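Long-range contact in methylocystis parvus OBBP MbnE (Methylocystis parvus OBBP, PDB 5ICQ), which probably binds the copper-chelating peptide methanobactin in the periplasm as a solute-binding protein serving its uptake: residues G69-N81 / T86-G98. Numbering follows the deposited sequence.
Sequences GLPGTFDSLNPFN and TAAQGLVGNVFQG
S76 and A87 form a single backbone bridge, with their CA atoms 4.5 Å apart: D75 N donates to T86 O, and A88 N to S76 O at 2.9 Å. D75 suits its place by supplying a carboxylate acceptor, CG set between the backbone N and carbonyl carbon (chi1 56°), which lets OD1 accept T86 N at 2.7 Å on its syn side. The small A88 fits because its CB lies over one face of the F74 ring in a CH-pi contact, 4.1 Å from the ring centroid, and also meets L77 CD2. Further on, flat rings and a compact proline fill an apolar cluster: the edge of F80 points into a face of F96, a T-shaped pair with planes at 69°, while P79 CD approaches the F96 ring obliquely and P79 CG lies over one face of the F80 ring. V95 CG1 covers the opposite face of F96, so an alanine at F96 would probably leave a gap between F80, P79 and V95. N78, through an Asx turn, binds F80 N. The contact folds the long connection between strands 65-71 and 100-103 back on itself; L77, A88 and L91 pack on L238 of strand 237-242, while F74 meets Y267 of strand 262-268.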
loop_
_atom_site.group_PDB
_atom_site.type_symbol
_atom_site.label_atom_id
_atom_site.label_comp_id
_atom_site.label_asym_id
_atom_site.label_seq_id
_atom_site.Cartn_x
_atom_site.Cartn_y
_atom_site.Cartn_z
ATOM N N GLY A 69 -16.150 1.350 -13.177
ATOM C CA GLY A 69 -15.348 2.057 -14.161
ATOM C C GLY A 69 -13.927 2.288 -13.684
ATOM O O GLY A 69 -13.699 2.727 -12.551
ATOM N N LEU A 70 -12.962 2.011 -14.549
ATOM C CA LEU A 70 -11.554 2.102 -14.213
ATOM C C LEU A 70 -10.821 2.906 -15.273
ATOM O O LEU A 70 -11.173 2.850 -16.456
ATOM C CB LEU A 70 -10.924 0.703 -14.114
ATOM C CG LEU A 70 -11.405 -0.157 -12.948
ATOM C CD1 LEU A 70 -10.926 -1.599 -13.098
ATOM C CD2 LEU A 70 -10.928 0.453 -11.627
ATOM N N PRO A 71 -9.797 3.660 -14.884
ATOM C CA PRO A 71 -9.008 4.392 -15.877
ATOM C C PRO A 71 -7.974 3.486 -16.524
ATOM O O PRO A 71 -7.527 2.493 -15.944
ATOM C CB PRO A 71 -8.339 5.490 -15.042
ATOM C CG PRO A 71 -8.113 4.827 -13.721
ATOM C CD PRO A 71 -9.267 3.845 -13.523
ATOM N N GLY A 72 -7.594 3.836 -17.748
ATOM C CA GLY A 72 -6.535 3.098 -18.409
ATOM C C GLY A 72 -7.035 1.971 -19.285
ATOM O O GLY A 72 -8.083 2.093 -19.932
ATOM N N THR A 73 -6.294 0.867 -19.327
ATOM C CA THR A 73 -6.622 -0.222 -20.234
ATOM C C THR A 73 -6.097 -1.527 -19.647
ATOM O O THR A 73 -5.498 -1.551 -18.572
ATOM C CB THR A 73 -6.042 0.036 -21.629
ATOM O OG1 THR A 73 -6.554 -0.935 -22.550
ATOM C CG2 THR A 73 -4.522 -0.047 -21.597
ATOM N N PHE A 74 -6.332 -2.621 -20.367
ATOM C CA PHE A 74 -5.801 -3.918 -19.972
ATOM C C PHE A 74 -5.661 -4.777 -21.217
ATOM O O PHE A 74 -6.367 -4.584 -22.210
ATOM C CB PHE A 74 -6.709 -4.618 -18.942
ATOM C CG PHE A 74 -7.981 -5.161 -19.528
ATOM C CD1 PHE A 74 -9.069 -4.328 -19.746
ATOM C CD2 PHE A 74 -8.090 -6.503 -19.869
ATOM C CE1 PHE A 74 -10.249 -4.818 -20.286
ATOM C CE2 PHE A 74 -9.268 -7.001 -20.416
ATOM C CZ PHE A 74 -10.349 -6.157 -20.619
ATOM N N ASP A 75 -4.753 -5.756 -21.146
ATOM C CA ASP A 75 -4.615 -6.707 -22.246
ATOM C C ASP A 75 -4.379 -8.139 -21.773
ATOM O O ASP A 75 -3.971 -8.983 -22.584
ATOM C CB ASP A 75 -3.471 -6.289 -23.178
ATOM C CG ASP A 75 -2.156 -6.134 -22.447
ATOM O OD1 ASP A 75 -2.098 -6.479 -21.253
ATOM O OD2 ASP A 75 -1.174 -5.678 -23.068
ATOM N N SER A 76 -4.626 -8.444 -20.502
ATOM C CA SER A 76 -4.355 -9.770 -19.973
ATOM C C SER A 76 -5.306 -10.059 -18.824
ATOM O O SER A 76 -5.725 -9.149 -18.102
ATOM C CB SER A 76 -2.913 -9.890 -19.477
ATOM O OG SER A 76 -2.643 -11.202 -19.008
ATOM N N LEU A 77 -5.641 -11.339 -18.661
ATOM C CA LEU A 77 -6.426 -11.792 -17.520
ATOM C C LEU A 77 -5.577 -12.587 -16.533
ATOM O O LEU A 77 -6.116 -13.364 -15.736
ATOM C CB LEU A 77 -7.626 -12.613 -17.996
ATOM C CG LEU A 77 -8.568 -11.842 -18.915
ATOM C CD1 LEU A 77 -9.765 -12.687 -19.340
ATOM C CD2 LEU A 77 -9.027 -10.551 -18.240
ATOM N N ASN A 78 -4.252 -12.398 -16.566
ATOM C CA ASN A 78 -3.338 -13.073 -15.645
ATOM C C ASN A 78 -2.720 -12.028 -14.729
ATOM O O ASN A 78 -1.805 -11.294 -15.146
ATOM C CB ASN A 78 -2.246 -13.840 -16.402
ATOM C CG ASN A 78 -1.340 -14.650 -15.473
ATOM O OD1 ASN A 78 -1.443 -14.567 -14.248
ATOM N ND2 ASN A 78 -0.438 -15.438 -16.066
ATOM N N PRO A 79 -3.178 -11.915 -13.481
ATOM C CA PRO A 79 -2.609 -10.923 -12.565
ATOM C C PRO A 79 -1.338 -11.369 -11.868
ATOM O O PRO A 79 -0.816 -10.614 -11.046
ATOM C CB PRO A 79 -3.740 -10.715 -11.541
ATOM C CG PRO A 79 -4.473 -12.019 -11.528
ATOM C CD PRO A 79 -4.367 -12.590 -12.924
ATOM N N PHE A 80 -0.824 -12.567 -12.153
ATOM C CA PHE A 80 0.235 -13.132 -11.343
ATOM C C PHE A 80 1.572 -13.241 -12.057
ATOM O O PHE A 80 2.552 -13.627 -11.415
ATOM C CB PHE A 80 -0.167 -14.529 -10.842
ATOM C CG PHE A 80 -1.499 -14.561 -10.165
ATOM C CD1 PHE A 80 -1.742 -13.764 -9.058
ATOM C CD2 PHE A 80 -2.507 -15.391 -10.628
ATOM C CE1 PHE A 80 -2.974 -13.787 -8.427
ATOM C CE2 PHE A 80 -3.732 -15.427 -9.998
ATOM C CZ PHE A 80 -3.975 -14.625 -8.908
ATOM N N ASN A 81 1.637 -12.964 -13.361
ATOM C CA ASN A 81 2.918 -12.965 -14.060
ATOM C C ASN A 81 3.539 -11.571 -13.987
ATOM O O ASN A 81 2.926 -10.614 -13.507
ATOM C CB ASN A 81 2.763 -13.442 -15.514
ATOM C CG ASN A 81 1.854 -12.546 -16.365
ATOM O OD1 ASN A 81 1.416 -11.471 -15.947
ATOM N ND2 ASN A 81 1.578 -12.999 -17.591
ATOM N N THR A 86 -0.617 -5.881 -19.064
ATOM C CA THR A 86 -1.482 -5.094 -18.178
ATOM C C THR A 86 -2.750 -5.869 -17.814
ATOM O O THR A 86 -3.676 -5.965 -18.623
ATOM C CB THR A 86 -1.885 -3.759 -18.824
ATOM O OG1 THR A 86 -0.710 -3.051 -19.231
ATOM C CG2 THR A 86 -2.659 -2.914 -17.838
ATOM N N ALA A 87 -2.790 -6.429 -16.607
ATOM C CA ALA A 87 -3.868 -7.337 -16.247
ATOM C C ALA A 87 -5.099 -6.561 -15.808
ATOM O O ALA A 87 -4.993 -5.513 -15.171
ATOM C CB ALA A 87 -3.431 -8.289 -15.133
ATOM N N ALA A 88 -6.267 -7.077 -16.176
ATOM C CA ALA A 88 -7.525 -6.524 -15.700
ATOM C C ALA A 88 -7.610 -6.653 -14.184
ATOM O O ALA A 88 -7.063 -7.582 -13.590
ATOM C CB ALA A 88 -8.700 -7.256 -16.347
ATOM N N GLN A 89 -8.293 -5.702 -13.552
ATOM C CA GLN A 89 -8.560 -5.815 -12.128
ATOM C C GLN A 89 -9.834 -6.624 -11.919
ATOM O O GLN A 89 -10.545 -6.956 -12.863
ATOM C CB GLN A 89 -8.691 -4.434 -11.487
ATOM C CG GLN A 89 -7.380 -3.697 -11.381
ATOM C CD GLN A 89 -7.586 -2.239 -11.025
ATOM O OE1 GLN A 89 -7.405 -1.352 -11.858
ATOM N NE2 GLN A 89 -7.993 -1.987 -9.790
ATOM N N GLY A 90 -10.110 -6.957 -10.663
ATOM C CA GLY A 90 -11.310 -7.701 -10.347
ATOM C C GLY A 90 -11.165 -9.205 -10.399
ATOM O O GLY A 90 -12.157 -9.906 -10.180
ATOM N N LEU A 91 -9.965 -9.733 -10.676
ATOM C CA LEU A 91 -9.826 -11.183 -10.788
ATOM C C LEU A 91 -9.439 -11.829 -9.471
ATOM O O LEU A 91 -9.906 -12.929 -9.152
ATOM C CB LEU A 91 -8.786 -11.534 -11.857
ATOM C CG LEU A 91 -9.174 -11.104 -13.265
ATOM C CD1 LEU A 91 -7.953 -11.183 -14.206
ATOM C CD2 LEU A 91 -10.305 -11.967 -13.778
ATOM N N VAL A 92 -8.573 -11.176 -8.704
ATOM C CA VAL A 92 -8.213 -11.699 -7.399
ATOM C C VAL A 92 -9.438 -11.648 -6.504
ATOM O O VAL A 92 -10.193 -10.663 -6.516
ATOM C CB VAL A 92 -7.041 -10.890 -6.815
ATOM C CG1 VAL A 92 -6.706 -11.362 -5.407
ATOM C CG2 VAL A 92 -5.818 -10.999 -7.733
ATOM N N GLY A 93 -9.668 -12.721 -5.747
ATOM C CA GLY A 93 -10.811 -12.765 -4.851
ATOM C C GLY A 93 -12.070 -13.247 -5.547
ATOM O O GLY A 93 -12.660 -14.249 -5.139
ATOM N N ASN A 94 -12.480 -12.545 -6.611
ATOM C CA ASN A 94 -13.682 -12.933 -7.349
ATOM C C ASN A 94 -13.488 -14.244 -8.102
ATOM O O ASN A 94 -14.420 -15.052 -8.199
ATOM C CB ASN A 94 -14.076 -11.834 -8.333
ATOM C CG ASN A 94 -14.580 -10.585 -7.637
ATOM O OD1 ASN A 94 -15.303 -10.663 -6.634
ATOM N ND2 ASN A 94 -14.198 -9.430 -8.158
ATOM N N VAL A 95 -12.309 -14.449 -8.684
ATOM C CA VAL A 95 -12.014 -15.637 -9.483
ATOM C C VAL A 95 -10.937 -16.492 -8.827
ATOM O O VAL A 95 -11.145 -17.679 -8.567
ATOM C CB VAL A 95 -11.610 -15.254 -10.926
ATOM C CG1 VAL A 95 -11.280 -16.501 -11.721
ATOM C CG2 VAL A 95 -12.732 -14.489 -11.605
ATOM N N PHE A 96 -9.785 -15.896 -8.525
ATOM C CA PHE A 96 -8.656 -16.617 -7.944
ATOM C C PHE A 96 -8.654 -16.480 -6.428
ATOM O O PHE A 96 -8.701 -15.362 -5.904
ATOM C CB PHE A 96 -7.336 -16.081 -8.499
ATOM C CG PHE A 96 -7.231 -16.164 -9.993
ATOM C CD1 PHE A 96 -7.146 -17.394 -10.627
ATOM C CD2 PHE A 96 -7.191 -15.011 -10.756
ATOM C CE1 PHE A 96 -7.030 -17.475 -12.004
ATOM C CE2 PHE A 96 -7.068 -15.077 -12.138
ATOM C CZ PHE A 96 -6.996 -16.309 -12.763
ATOM N N GLN A 97 -8.547 -17.608 -5.728
ATOM C CA GLN A 97 -8.662 -17.629 -4.277
ATOM C C GLN A 97 -7.380 -18.132 -3.635
ATOM O O GLN A 97 -6.699 -19.003 -4.176
ATOM C CB GLN A 97 -9.795 -18.549 -3.818
ATOM C CG GLN A 97 -11.147 -18.179 -4.325
ATOM C CD GLN A 97 -12.190 -19.052 -3.684
ATOM O OE1 GLN A 97 -12.137 -20.281 -3.794
ATOM N NE2 GLN A 97 -13.116 -18.433 -2.969
ATOM N N GLY A 98 -7.085 -17.619 -2.441
ATOM C CA GLY A 98 -6.000 -18.155 -1.647
ATOM C C GLY A 98 -6.444 -19.254 -0.700
ATOM O O GLY A 98 -7.622 -19.594 -0.580
HETATM O O HOH W 1 -7.061 1.256 -13.069
#